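Local coordinates for uncharacterized protein (Parabacteroides distasonis, PDB 3LM3) that is of unknown function but probably acts on carbohydrates as a glycoside hydrolase or deacetylase, at residues 27-32 against 54-59; 389-394 against 437-442; 155-160 against 167-172. All coordinates share one frame; numbering follows the deposited sequence. Where two conformers were deposited one is given.

Interaction 1: 27-32 against 54-59; sequences IMIRTT and EGVRAL
Strand residue Ile27 and helix residue Val56 make the nearest backbone approach, with CA atoms 8.8 Å apart, a separation that side chains alone can bridge. Two apolar pairs do so. Ile27 meets Leu59, and Ile29 meets Val56. The partners run in reverse order along the helix, and Val56 and Leu59 are about one turn apart.

Ile27 and Leu59 lie alongside each other, pointing opposite ways. Leu59 CD2 touches the ends of both branches of the isoleucine, 4.0 Å from Ile27 CD1 and 4.1 Å from Ile27 CG2. Ile27 CD1 also meets the branching carbon, 4.1 Å from Leu59 CG. The second pair is looser and touches tip to tip, Ile29 CD1 lying 4.2 Å from Val56 CG2. CB of Ile29 is not aimed at the helix, but a bend at chi2 (-59°) swings CD1 across to Val56. All four residues are buried, and the 153 Å² hidden between the segments marks a modest, purely apolar join.

Strand 21-29 runs parallel to strands 73-76 and 280-287 on its two sides, and Trp74 of the former touches both Ile27 and Val56. Around helix 53-64, Ile91 and Tyr94 of helix 86-102 pack on Val56, while Ile299 and Met303 of helix 296-313 pack on Leu59.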
ATOM      1  N   ILE A  27       1.586 -11.902  -1.844  1.00  6.87           N
ATOM      2  CA  ILE A  27       0.573 -12.774  -2.454  1.00  6.72           C
ATOM      3  C   ILE A  27      -0.418 -13.177  -1.363  1.00  6.20           C
ATOM      4  O   ILE A  27       0.008 -13.703  -0.300  1.00  6.93           O
ATOM      5  CB  ILE A  27       1.192 -14.026  -3.145  1.00  7.61           C
ATOM      6  CG1 ILE A  27       2.102 -13.595  -4.289  1.00  7.26           C
ATOM      7  CG2 ILE A  27       0.070 -14.960  -3.660  1.00  8.71           C
ATOM      8  CD1 ILE A  27       2.835 -14.717  -4.931  1.00  9.68           C
HETATM    9  N   MSE A  28      -1.705 -12.914  -1.586  1.00  6.43           N
HETATM   10  CA  MSE A  28      -2.765 -13.151  -0.614  1.00  6.93           C
HETATM   11  C   MSE A  28      -3.440 -14.497  -0.858  1.00  6.61           C
HETATM   12  O   MSE A  28      -3.777 -14.836  -2.012  1.00  7.45           O
HETATM   13  CB  MSE A  28      -3.821 -12.065  -0.675  1.00  7.54           C
HETATM   14  CG  MSE A  28      -4.960 -12.211   0.285  1.00 10.73           C
HETATM   15 SE   MSE A  28      -6.248 -10.792   0.007  0.75  9.74          SE
HETATM   16  CE  MSE A  28      -7.225 -11.013   1.667  1.00 10.69           C
ATOM     17  N   ILE A  29      -3.618 -15.249   0.219  1.00  6.72           N
ATOM     18  CA  ILE A  29      -4.321 -16.532   0.225  1.00  8.06           C
ATOM     19  C   ILE A  29      -5.576 -16.380   1.100  1.00  6.96           C
ATOM     20  O   ILE A  29      -5.515 -15.902   2.223  1.00  7.09           O
ATOM     21  CB  ILE A  29      -3.458 -17.653   0.806  1.00  7.83           C
ATOM     22  CG1 ILE A  29      -2.082 -17.739   0.131  1.00 10.86           C
ATOM     23  CG2 ILE A  29      -4.211 -19.001   0.733  1.00  7.43           C
ATOM     24  CD1 ILE A  29      -2.093 -17.981  -1.316  1.00 13.26           C
ATOM     25  N   ARG A  30      -6.738 -16.807   0.597  1.00  6.22           N
ATOM     26  CA  ARG A  30      -8.028 -16.587   1.276  1.00  7.24           C
ATOM     27  C   ARG A  30      -9.004 -17.690   0.910  1.00  8.13           C
ATOM     28  O   ARG A  30      -8.701 -18.494   0.040  1.00  7.72           O
ATOM     29  CB  ARG A  30      -8.586 -15.199   0.907  1.00  7.07           C
ATOM     30  CG  ARG A  30      -8.961 -15.033  -0.545  1.00  7.58           C
ATOM     31  CD  ARG A  30      -8.937 -13.592  -0.989  1.00  8.30           C
ATOM     32  NE  ARG A  30      -9.642 -13.433  -2.244  1.00  8.06           N
ATOM     33  CZ  ARG A  30      -9.705 -12.292  -2.920  1.00  7.60           C
ATOM     34  NH1 ARG A  30      -9.040 -11.221  -2.504  1.00  8.83           N
ATOM     35  NH2 ARG A  30     -10.463 -12.247  -4.026  1.00  9.80           N
ATOM     36  N   THR A  31     -10.169 -17.735   1.570  1.00  7.89           N
ATOM     37  CA  THR A  31     -11.259 -18.641   1.224  1.00  7.19           C
ATOM     38  C   THR A  31     -12.432 -17.896   0.608  1.00  9.05           C
ATOM     39  O   THR A  31     -13.252 -18.495  -0.072  1.00  9.60           O
ATOM     40  CB  THR A  31     -11.760 -19.517   2.397  1.00  8.36           C
ATOM     41  OG1 THR A  31     -12.745 -18.820   3.183  1.00  8.36           O
ATOM     42  CG2 THR A  31     -10.614 -20.080   3.268  1.00  9.26           C
ATOM     43  N   THR A  32     -12.543 -16.612   0.883  1.00  8.00           N
ATOM     44  CA  THR A  32     -13.550 -15.707   0.302  1.00  7.76           C
ATOM     45  C   THR A  32     -12.882 -14.325   0.203  1.00  8.51           C
ATOM     46  O   THR A  32     -11.823 -14.106   0.834  1.00  9.27           O
ATOM     47  CB  THR A  32     -14.832 -15.605   1.159  1.00  7.52           C
ATOM     48  OG1 THR A  32     -14.531 -14.926   2.392  1.00  8.50           O
ATOM     49  CG2 THR A  32     -15.443 -16.952   1.476  1.00  9.07           C
ATOM     50  N   GLU A  54      -0.954 -25.945  -7.347  1.00  9.50           N
ATOM     51  CA  GLU A  54      -0.307 -25.651  -8.623  0.50 10.77           C
ATOM     52  C   GLU A  54      -0.401 -24.183  -8.987  1.00 10.07           C
ATOM     53  O   GLU A  54       0.544 -23.633  -9.559  1.00 10.48           O
ATOM     54  CB  GLU A  54      -0.832 -26.505  -9.777  0.50 13.91           C
ATOM     55  CG  GLU A  54      -0.440 -25.980 -11.221  0.50 20.54           C
ATOM     56  CD  GLU A  54       1.089 -25.736 -11.488  0.50 30.62           C
ATOM     57  OE1 GLU A  54       1.939 -25.720 -10.556  0.50 27.07           O
ATOM     58  OE2 GLU A  54       1.438 -25.528 -12.675  0.50 26.85           O
ATOM     59  N   GLY A  55      -1.515 -23.519  -8.680  1.00  9.01           N
ATOM     60  CA  GLY A  55      -1.648 -22.121  -9.006  1.00 11.34           C
ATOM     61  C   GLY A  55      -0.719 -21.235  -8.204  1.00 10.57           C
ATOM     62  O   GLY A  55      -0.151 -20.268  -8.726  1.00 10.35           O
ATOM     63  N   VAL A  56      -0.564 -21.530  -6.909  1.00  8.93           N
ATOM     64  CA  VAL A  56       0.280 -20.776  -6.055  0.60 10.62           C
ATOM     65  C   VAL A  56       1.763 -20.965  -6.454  1.00 10.89           C
ATOM     66  O   VAL A  56       2.540 -20.035  -6.531  1.00 11.31           O
ATOM     67  CB  VAL A  56      -0.044 -21.213  -4.614  0.60 13.21           C
ATOM     68  CG1 VAL A  56       0.874 -20.574  -3.660  0.60  9.87           C
ATOM     69  CG2 VAL A  56      -1.539 -20.867  -4.290  0.60  9.09           C
ATOM     70  N   ARG A  57       2.133 -22.209  -6.694  1.00  7.95           N
ATOM     71  CA  ARG A  57       3.499 -22.554  -7.119  1.00  7.80           C
ATOM     72  C   ARG A  57       3.830 -21.876  -8.460  1.00  8.43           C
ATOM     73  O   ARG A  57       4.902 -21.322  -8.642  1.00  9.45           O
ATOM     74  CB  ARG A  57       3.636 -24.064  -7.226  1.00  9.30           C
ATOM     75  CG  ARG A  57       5.004 -24.523  -7.727  1.00 14.35           C
ATOM     76  CD  ARG A  57       5.149 -26.064  -7.604  1.00 20.66           C
ATOM     77  NE  ARG A  57       3.983 -26.750  -8.156  1.00 29.28           N
ATOM     78  CZ  ARG A  57       3.406 -27.865  -7.676  1.00 34.53           C
ATOM     79  NH1 ARG A  57       3.874 -28.507  -6.596  1.00 31.40           N
ATOM     80  NH2 ARG A  57       2.317 -28.346  -8.288  1.00 33.08           N
ATOM     81  N   ALA A  58       2.886 -21.897  -9.399  1.00  8.07           N
ATOM     82  CA  ALA A  58       3.132 -21.277 -10.680  1.00  7.94           C
ATOM     83  C   ALA A  58       3.361 -19.777 -10.529  1.00  8.17           C
ATOM     84  O   ALA A  58       4.227 -19.214 -11.184  1.00  8.97           O
ATOM     85  CB  ALA A  58       1.949 -21.533 -11.620  1.00  9.33           C
ATOM     86  N   LEU A  59       2.577 -19.128  -9.677  1.00  8.24           N
ATOM     87  CA  LEU A  59       2.737 -17.707  -9.484  1.00 10.36           C
ATOM     88  C   LEU A  59       4.090 -17.388  -8.838  1.00  8.96           C
ATOM     89  O   LEU A  59       4.757 -16.427  -9.250  1.00  9.16           O
ATOM     90  CB  LEU A  59       1.536 -17.172  -8.667  1.00 12.57           C
ATOM     91  CG  LEU A  59       1.346 -15.671  -8.671  1.00 14.63           C
ATOM     92  CD1 LEU A  59       1.141 -15.131 -10.081  1.00 15.07           C
ATOM     93  CD2 LEU A  59       0.111 -15.350  -7.775  1.00 15.41           C
TER

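Interaction 2: 389-394 against 437-442; sequences RYDLQA and QDLIRK
Arg389 comes under Leu439 through a bend near its end: chi3 of 70° turns the guanidinium back toward its own loop, after CG has been set beside the backbone N. Asp391 answers with chi1 at 64°, which wedges its CG between the backbone N and the carbonyl carbon and lifts the carboxylate up to the arginine. The two groups then meet side-on, as flat plates edge to edge. Arg389 NE donates to Asp391 OD1 over 2.9 Å, and Arg389 NH2 donates to Asp391 OD2 over 2.7 Å. Both bonds are nearly straight, both oxygens use their syn lone pairs, and neither oxygen strays more than 9° from the guanidinium plane.

Across the contact, Leu439 supplies one methyl to this ion pair. Its CD2 lies over the NE end of one guanidinium face, 3.7 Å from Arg389 NE and 4.0 Å from Arg389 CZ, and it stands 4.2 Å from Asp391 OD1 as well. The aliphatic part of the arginine contributes too, with Arg389 CG 4.1 Å from Leu439 CD2. Leu439 also touches Phe367 of strand 367-374.

The contact fastens the loop leaving strand 383-389, an outermost strand of the four-stranded antiparallel sheet, to the C-terminal helix 434-443. The third nitrogen, Arg389 NH1, forms a salt bridge with Asp436 near the start of that helix. Bound side-on by Asp391 and through NH1 by Asp436, the guanidinium has its plane fixed, and the two carboxylates probably balance its charge at this partly buried site.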
ATOM      1  N   ARG A 389      -3.312  18.910   6.759  1.00 10.20           N
ATOM      2  CA  ARG A 389      -2.466  19.174   7.913  1.00 10.32           C
ATOM      3  C   ARG A 389      -2.511  18.060   8.931  1.00  9.21           C
ATOM      4  O   ARG A 389      -3.545  17.517   9.221  1.00  9.32           O
ATOM      5  CB  ARG A 389      -2.918  20.485   8.571  1.00 11.28           C
ATOM      6  CG  ARG A 389      -2.584  21.684   7.740  1.00 12.65           C
ATOM      7  CD  ARG A 389      -3.022  22.963   8.400  1.00 16.64           C
ATOM      8  NE  ARG A 389      -2.223  23.254   9.576  1.00 14.84           N
ATOM      9  CZ  ARG A 389      -2.098  24.456  10.093  1.00 21.32           C
ATOM     10  NH1 ARG A 389      -2.712  25.502   9.535  1.00 27.64           N
ATOM     11  NH2 ARG A 389      -1.343  24.613  11.158  1.00 22.52           N
ATOM     12  N   TYR A 390      -1.349  17.730   9.475  1.00  9.55           N
ATOM     13  CA  TYR A 390      -1.220  16.711  10.495  1.00  8.83           C
ATOM     14  C   TYR A 390      -0.995  17.289  11.882  1.00  9.83           C
ATOM     15  O   TYR A 390      -1.113  16.565  12.861  1.00 10.83           O
ATOM     16  CB  TYR A 390      -0.052  15.795  10.143  1.00  9.95           C
ATOM     17  CG  TYR A 390      -0.170  15.135   8.799  1.00  8.12           C
ATOM     18  CD1 TYR A 390      -1.338  14.521   8.409  1.00 10.03           C
ATOM     19  CD2 TYR A 390       0.940  15.043   7.948  1.00  7.47           C
ATOM     20  CE1 TYR A 390      -1.437  13.881   7.176  1.00  8.04           C
ATOM     21  CE2 TYR A 390       0.861  14.398   6.726  1.00  8.56           C
ATOM     22  CZ  TYR A 390      -0.338  13.839   6.332  1.00  7.28           C
ATOM     23  OH  TYR A 390      -0.426  13.166   5.124  1.00  8.05           O
ATOM     24  N   ASP A 391      -0.645  18.562  11.959  1.00 10.48           N
ATOM     25  CA  ASP A 391      -0.445  19.200  13.265  1.00 10.46           C
ATOM     26  C   ASP A 391      -1.765  19.395  14.002  1.00 12.74           C
ATOM     27  O   ASP A 391      -1.796  19.434  15.243  1.00 16.33           O
ATOM     28  CB  ASP A 391       0.382  20.486  13.122  1.00 11.81           C
ATOM     29  CG  ASP A 391      -0.304  21.559  12.299  1.00 17.40           C
ATOM     30  OD1 ASP A 391      -1.092  21.266  11.392  1.00 13.68           O
ATOM     31  OD2 ASP A 391      -0.010  22.737  12.561  1.00 21.10           O
ATOM     32  N   LEU A 392      -2.854  19.485  13.267  1.00 12.78           N
ATOM     33  CA  LEU A 392      -4.190  19.512  13.818  1.00 12.03           C
ATOM     34  C   LEU A 392      -4.529  18.178  14.505  1.00 12.36           C
ATOM     35  O   LEU A 392      -4.134  17.101  14.042  1.00 10.97           O
ATOM     36  CB  LEU A 392      -5.214  19.813  12.701  1.00 14.03           C
ATOM     37  CG  LEU A 392      -5.037  21.126  11.935  1.00 17.64           C
ATOM     38  CD1 LEU A 392      -6.032  21.244  10.783  1.00 17.08           C
ATOM     39  CD2 LEU A 392      -5.181  22.315  12.898  1.00 21.14           C
ATOM     40  N   GLN A 393      -5.262  18.228  15.608  1.00 13.00           N
ATOM     41  CA  GLN A 393      -5.732  17.007  16.260  1.00 13.38           C
ATOM     42  C   GLN A 393      -6.572  16.183  15.290  1.00 13.62           C
ATOM     43  O   GLN A 393      -7.372  16.735  14.539  1.00 15.64           O
ATOM     44  CB  GLN A 393      -6.547  17.303  17.546  1.00 16.17           C
ATOM     45  CG  GLN A 393      -6.942  16.044  18.305  1.00 16.93           C
ATOM     46  CD  GLN A 393      -7.537  16.277  19.685  1.00 32.64           C
ATOM     47  OE1 GLN A 393      -7.718  17.407  20.119  1.00 38.40           O
ATOM     48  NE2 GLN A 393      -7.839  15.183  20.382  1.00 33.47           N
ATOM     49  N   ALA A 394      -6.355  14.870  15.278  1.00 11.82           N
ATOM     50  CA  ALA A 394      -7.147  13.954  14.494  1.00 12.13           C
ATOM     51  C   ALA A 394      -7.835  12.945  15.408  1.00 10.97           C
ATOM     52  O   ALA A 394      -7.447  12.753  16.571  1.00 13.39           O
ATOM     53  CB  ALA A 394      -6.239  13.223  13.443  1.00 12.14           C
ATOM     54  N   GLN A 437       0.089  29.041   4.466  1.00 10.67           N
ATOM     55  CA  GLN A 437       1.301  29.490   3.795  1.00 13.17           C
ATOM     56  C   GLN A 437       2.525  29.414   4.720  1.00 12.80           C
ATOM     57  O   GLN A 437       3.630  29.088   4.260  1.00 16.11           O
ATOM     58  CB  GLN A 437       1.145  30.935   3.283  1.00 13.30           C
ATOM     59  CG  GLN A 437       0.169  31.063   2.116  1.00 13.47           C
ATOM     60  CD  GLN A 437       0.111  32.456   1.529  1.00 15.93           C
ATOM     61  OE1 GLN A 437       1.139  33.128   1.395  1.00 24.09           O
ATOM     62  NE2 GLN A 437      -1.091  32.892   1.174  1.00 20.15           N
ATOM     63  N   ASP A 438       2.362  29.825   5.966  1.00 18.97           N
ATOM     64  CA  ASP A 438       3.515  29.894   6.880  1.00 19.49           C
ATOM     65  C   ASP A 438       4.076  28.497   7.140  1.00 17.73           C
ATOM     66  O   ASP A 438       5.305  28.307   7.123  1.00 17.98           O
ATOM     67  CB  ASP A 438       3.138  30.525   8.217  1.00 18.26           C
ATOM     68  CG  ASP A 438       2.929  32.025   8.124  1.00 22.90           C
ATOM     69  OD1 ASP A 438       3.560  32.686   7.257  1.00 20.19           O
ATOM     70  OD2 ASP A 438       2.130  32.491   8.953  1.00 22.04           O
ATOM     71  N   LEU A 439       3.167  27.548   7.340  1.00 17.61           N
ATOM     72  CA  LEU A 439       3.525  26.114   7.515  1.00 15.61           C
ATOM     73  C   LEU A 439       4.223  25.573   6.282  1.00 15.27           C
ATOM     74  O   LEU A 439       5.278  24.937   6.384  1.00 14.54           O
ATOM     75  CB  LEU A 439       2.298  25.276   7.861  1.00 13.17           C
ATOM     76  CG  LEU A 439       2.544  23.790   8.192  1.00 14.11           C
ATOM     77  CD1 LEU A 439       3.473  23.697   9.405  1.00 18.74           C
ATOM     78  CD2 LEU A 439       1.264  23.023   8.461  1.00 15.95           C
ATOM     79  N   ILE A 440       3.674  25.856   5.101  1.00 14.09           N
ATOM     80  CA  ILE A 440       4.347  25.501   3.874  1.00 14.79           C
ATOM     81  C   ILE A 440       5.744  26.114   3.756  1.00 17.10           C
ATOM     82  O   ILE A 440       6.698  25.423   3.412  1.00 16.90           O
ATOM     83  CB  ILE A 440       3.465  25.815   2.622  1.00 13.36           C
ATOM     84  CG1 ILE A 440       2.207  24.953   2.656  1.00 12.53           C
ATOM     85  CG2 ILE A 440       4.211  25.591   1.336  1.00 13.82           C
ATOM     86  CD1 ILE A 440       1.166  25.372   1.650  1.00 12.11           C
ATOM     87  N   ARG A 441       5.844  27.423   4.029  1.00 20.20           N
ATOM     88  CA  ARG A 441       7.120  28.145   3.881  0.50 20.31           C
ATOM     89  C   ARG A 441       8.219  27.595   4.795  1.00 19.31           C
ATOM     90  O   ARG A 441       9.390  27.575   4.393  1.00 21.40           O
ATOM     91  CB  ARG A 441       6.950  29.655   4.125  0.50 20.82           C
ATOM     92  CG  ARG A 441       8.187  30.474   3.745  0.50 21.29           C
ATOM     93  CD  ARG A 441       8.057  31.945   4.132  0.50 19.79           C
ATOM     94  NE  ARG A 441       7.024  32.613   3.348  0.50 14.55           N
ATOM     95  CZ  ARG A 441       7.216  33.173   2.157  0.50 17.88           C
ATOM     96  NH1 ARG A 441       8.417  33.161   1.587  0.50 17.79           N
ATOM     97  NH2 ARG A 441       6.199  33.749   1.531  0.50  9.57           N
ATOM     98  N   LYS A 442       7.830  27.130   5.978  1.00 20.40           N
ATOM     99  CA  LYS A 442       8.708  26.458   6.949  1.00 21.71           C
ATOM    100  C   LYS A 442       9.455  25.286   6.342  1.00 22.41           C
ATOM    101  O   LYS A 442      10.619  25.043   6.671  1.00 24.03           O
ATOM    102  CB  LYS A 442       7.872  25.958   8.131  1.00 20.90           C
ATOM    103  CG  LYS A 442       8.619  25.140   9.189  1.00 29.30           C
ATOM    104  CD  LYS A 442       7.688  24.774  10.332  1.00 32.78           C
ATOM    105  CE  LYS A 442       8.311  23.779  11.307  1.00 34.14           C
ATOM    106  NZ  LYS A 442       7.415  23.566  12.481  1.00 37.35           N
TER

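Interaction 3: 155-160 against 167-172; sequences DNLRYL and HVAHAV
Leu157 leaves helix 154-163 with its CB not aimed at strand 168-172, and the rest of the side chain makes up the distance. Chi1 of -55° places CG beside the backbone N, and this branching atom, 4.5 Å from Ala171 CB, is the first to come within range of the strand. From there the chain forks. CD1, the branch extended away from CA, lies 4.1 Å from Ala171 CB. CD2 comes closest, meeting two strand methyls, 3.7 Å from Ala169 CB and 3.8 Å from Ala171 CB. Leucine tip and alanine stub thus complement each other: the small strand residues offer only their CB methyls, against which the leucine tip packs.

Both alanines point toward the helix, whereas Val168 and His170 between and beside them point away, the alternation expected of a beta strand. The segments are the second and third elements of a beta-alpha-beta unit, in which strand 146-148 leads through helix 154-163 to the parallel neighbour strand 168-172. In agreement, the helix and strand axes run nearly antiparallel at 162°, 9.4 Å apart at their closest approach.

One turn further along, Leu160 adds a second apolar contact, its CD1 lying 4.1 Å from Ala169 CB in the conformer given, so that Ala169 is touched by two leucines. The backbones draw nearer here, Leu160 and His167 having CA atoms 6.8 Å apart, close to the turn that joins them, and a backbone hydrogen bond ties Leu160 to Ile166. Leu160 also packs on Met127 of helix 120-138, while Leu152, in the loop entering the helix, touches both Leu157 and Ala171. His170, on the reverse of the strand, pairs its ND1 with the carbonyl oxygen of Leu215 on strand 213-216.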
ATOM      1  N   ASP A 155      -4.634   2.003  17.305  1.00  7.52           N
ATOM      2  CA  ASP A 155      -4.513   1.102  18.438  0.70  7.38           C
ATOM      3  C   ASP A 155      -3.999  -0.281  18.038  1.00  7.95           C
ATOM      4  O   ASP A 155      -3.257  -0.943  18.784  1.00  8.94           O
ATOM      5  CB  ASP A 155      -5.848   0.955  19.166  0.70  7.23           C
ATOM      6  CG  ASP A 155      -5.732   0.101  20.381  0.70 12.53           C
ATOM      7  OD1 ASP A 155      -5.140   0.587  21.353  0.70 12.30           O
ATOM      8  OD2 ASP A 155      -6.189  -1.055  20.352  0.70 12.00           O
ATOM      9  N   ASN A 156      -4.376  -0.742  16.846  1.00  7.05           N
ATOM     10  CA  ASN A 156      -3.896  -2.026  16.359  1.00  6.13           C
ATOM     11  C   ASN A 156      -2.366  -1.978  16.137  1.00  7.40           C
ATOM     12  O   ASN A 156      -1.647  -2.946  16.368  1.00  7.12           O
ATOM     13  CB  ASN A 156      -4.560  -2.415  15.039  1.00  6.89           C
ATOM     14  CG  ASN A 156      -6.066  -2.548  15.082  1.00  7.72           C
ATOM     15  OD1 ASN A 156      -6.710  -2.326  14.044  1.00  8.30           O
ATOM     16  ND2 ASN A 156      -6.638  -2.959  16.206  1.00  7.62           N
ATOM     17  N   LEU A 157      -1.888  -0.847  15.632  1.00  7.70           N
ATOM     18  CA  LEU A 157      -0.451  -0.683  15.384  1.00  7.42           C
ATOM     19  C   LEU A 157       0.350  -0.583  16.677  1.00  7.37           C
ATOM     20  O   LEU A 157       1.426  -1.177  16.811  1.00  7.37           O
ATOM     21  CB  LEU A 157      -0.253   0.523  14.468  1.00  7.50           C
ATOM     22  CG  LEU A 157      -1.040   0.447  13.163  1.00  9.47           C
ATOM     23  CD1 LEU A 157      -0.866   1.713  12.334  1.00 13.59           C
ATOM     24  CD2 LEU A 157      -0.615  -0.771  12.378  1.00 12.37           C
ATOM     25  N   ARG A 158      -0.173   0.169  17.643  1.00  7.36           N
ATOM     26  CA  ARG A 158       0.342   0.227  19.014  0.70  7.86           C
ATOM     27  C   ARG A 158       0.467  -1.175  19.596  1.00  6.33           C
ATOM     28  O   ARG A 158       1.474  -1.562  20.184  1.00  6.64           O
ATOM     29  CB  ARG A 158      -0.669   1.041  19.836  0.70 10.89           C
ATOM     30  CG  ARG A 158      -0.412   1.183  21.306  0.70 12.81           C
ATOM     31  CD  ARG A 158      -0.882  -0.010  22.128  0.70 16.69           C
ATOM     32  NE  ARG A 158      -2.302  -0.448  22.032  0.70 11.06           N
ATOM     33  CZ  ARG A 158      -2.731  -1.518  22.703  0.70 15.83           C
ATOM     34  NH1 ARG A 158      -1.842  -2.226  23.409  0.70 10.50           N
ATOM     35  NH2 ARG A 158      -4.011  -1.914  22.662  0.70 14.42           N
ATOM     36  N   TYR A 159      -0.615  -1.930  19.468  1.00  5.80           N
ATOM     37  CA  TYR A 159      -0.650  -3.279  20.002  1.00  5.28           C
ATOM     38  C   TYR A 159       0.422  -4.177  19.362  1.00  6.50           C
ATOM     39  O   TYR A 159       1.115  -4.936  20.038  1.00  6.83           O
ATOM     40  CB  TYR A 159      -2.056  -3.868  19.790  1.00  7.22           C
ATOM     41  CG  TYR A 159      -2.243  -5.285  20.252  1.00  6.97           C
ATOM     42  CD1 TYR A 159      -2.009  -6.360  19.394  1.00  7.75           C
ATOM     43  CD2 TYR A 159      -2.678  -5.540  21.545  1.00  8.22           C
ATOM     44  CE1 TYR A 159      -2.193  -7.665  19.825  1.00  7.51           C
ATOM     45  CE2 TYR A 159      -2.881  -6.825  21.977  1.00  7.47           C
ATOM     46  CZ  TYR A 159      -2.630  -7.889  21.126  1.00  8.65           C
ATOM     47  OH  TYR A 159      -2.868  -9.187  21.593  1.00 10.58           O
ATOM     48  N   LEU A 160       0.538  -4.115  18.045  1.00  6.37           N
ATOM     49  CA  LEU A 160       1.561  -4.911  17.354  0.60  6.85           C
ATOM     50  C   LEU A 160       2.932  -4.579  17.881  1.00  7.52           C
ATOM     51  O   LEU A 160       3.697  -5.485  18.223  1.00  8.89           O
ATOM     52  CB  LEU A 160       1.546  -4.673  15.844  0.60  7.15           C
ATOM     53  CG  LEU A 160       0.391  -5.336  15.132  0.60  2.17           C
ATOM     54  CD1 LEU A 160       0.385  -4.974  13.627  0.60  4.14           C
ATOM     55  CD2 LEU A 160       0.371  -6.848  15.345  0.60  7.30           C
ATOM     56  N   HIS A 167       6.966  -4.453  14.239  1.00  7.00           N
ATOM     57  CA  HIS A 167       7.179  -3.020  14.086  1.00  6.27           C
ATOM     58  C   HIS A 167       6.998  -2.558  12.637  1.00  6.41           C
ATOM     59  O   HIS A 167       7.423  -1.463  12.292  1.00  7.32           O
ATOM     60  CB  HIS A 167       8.556  -2.605  14.618  1.00  8.09           C
ATOM     61  CG  HIS A 167       8.727  -2.918  16.068  1.00  6.23           C
ATOM     62  ND1 HIS A 167       8.214  -2.117  17.064  1.00  7.01           N
ATOM     63  CD2 HIS A 167       9.308  -3.972  16.688  1.00  9.82           C
ATOM     64  CE1 HIS A 167       8.502  -2.654  18.245  1.00  8.33           C
ATOM     65  NE2 HIS A 167       9.121  -3.804  18.044  1.00  9.39           N
ATOM     66  N   VAL A 168       6.334  -3.387  11.825  1.00  6.17           N
ATOM     67  CA  VAL A 168       5.956  -2.997  10.475  1.00  6.50           C
ATOM     68  C   VAL A 168       4.525  -3.472  10.238  1.00  6.32           C
ATOM     69  O   VAL A 168       4.162  -4.587  10.635  1.00  6.86           O
ATOM     70  CB  VAL A 168       6.878  -3.640   9.429  1.00  6.70           C
ATOM     71  CG1 VAL A 168       6.485  -3.197   7.974  1.00  8.34           C
ATOM     72  CG2 VAL A 168       8.322  -3.316   9.753  1.00  6.59           C
ATOM     73  N   ALA A 169       3.700  -2.656   9.578  1.00  5.84           N
ATOM     74  CA  ALA A 169       2.433  -3.148   9.099  1.00  6.98           C
ATOM     75  C   ALA A 169       2.052  -2.446   7.809  1.00  5.86           C
ATOM     76  O   ALA A 169       2.258  -1.237   7.664  1.00  6.79           O
ATOM     77  CB  ALA A 169       1.290  -2.978  10.125  1.00  7.30           C
ATOM     78  N   HIS A 170       1.448  -3.192   6.879  1.00  7.75           N
ATOM     79  CA  HIS A 170       0.704  -2.561   5.801  1.00  6.99           C
ATOM     80  C   HIS A 170      -0.611  -2.124   6.416  1.00  6.78           C
ATOM     81  O   HIS A 170      -1.465  -2.959   6.723  1.00  7.75           O
ATOM     82  CB  HIS A 170       0.501  -3.502   4.614  1.00  6.51           C
ATOM     83  CG  HIS A 170      -0.650  -3.140   3.743  1.00  6.19           C
ATOM     84  ND1 HIS A 170      -0.831  -1.881   3.204  1.00  6.57           N
ATOM     85  CD2 HIS A 170      -1.721  -3.873   3.362  1.00  7.53           C
ATOM     86  CE1 HIS A 170      -1.978  -1.874   2.535  1.00  6.61           C
ATOM     87  NE2 HIS A 170      -2.536  -3.066   2.616  1.00  9.12           N
ATOM     88  N   ALA A 171      -0.739  -0.815   6.652  1.00  6.86           N
ATOM     89  CA  ALA A 171      -1.924  -0.191   7.234  1.00  7.30           C
ATOM     90  C   ALA A 171      -2.196   1.170   6.573  1.00 11.31           C
ATOM     91  O   ALA A 171      -2.721   2.110   7.203  1.00 14.20           O
ATOM     92  CB  ALA A 171      -1.774  -0.090   8.772  1.00 10.60           C
ATOM     93  N   VAL A 172      -1.782   1.311   5.323  1.00 12.09           N
ATOM     94  CA  VAL A 172      -2.026   2.514   4.464  1.00 16.34           C
ATOM     95  C   VAL A 172      -2.603   1.888   3.197  1.00  9.54           C
ATOM     96  O   VAL A 172      -1.953   1.105   2.610  1.00  9.35           O
ATOM     97  CB  VAL A 172      -0.686   3.315   4.111  1.00 14.14           C
ATOM     98  CG1 VAL A 172      -0.884   4.345   2.938  1.00 17.88           C
ATOM     99  CG2 VAL A 172      -0.032   3.942   5.311  1.00 20.00           C
TER

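Overall arrangement
The three contacts follow one another along the chain without overlap, in the order interaction 1, interaction 3, interaction 2. Interactions 1 and 3 both lie in the DUF3863 range, each setting a helix against a strand of a parallel sheet, but in separately counted sheets: 21-29 belongs to one and 168-172 to another. Interaction 2 belongs to the DUF3864 range. Interaction 3 is about 25 Å, centre to centre, from each of the others, whereas interactions 1 and 2 stand about 43 Å apart on opposite sides of the chain's centre. No two touch: interactions 1 and 3 hold helices on the parallel sheets, and interaction 2 joins the antiparallel sheet to the C-terminal helix.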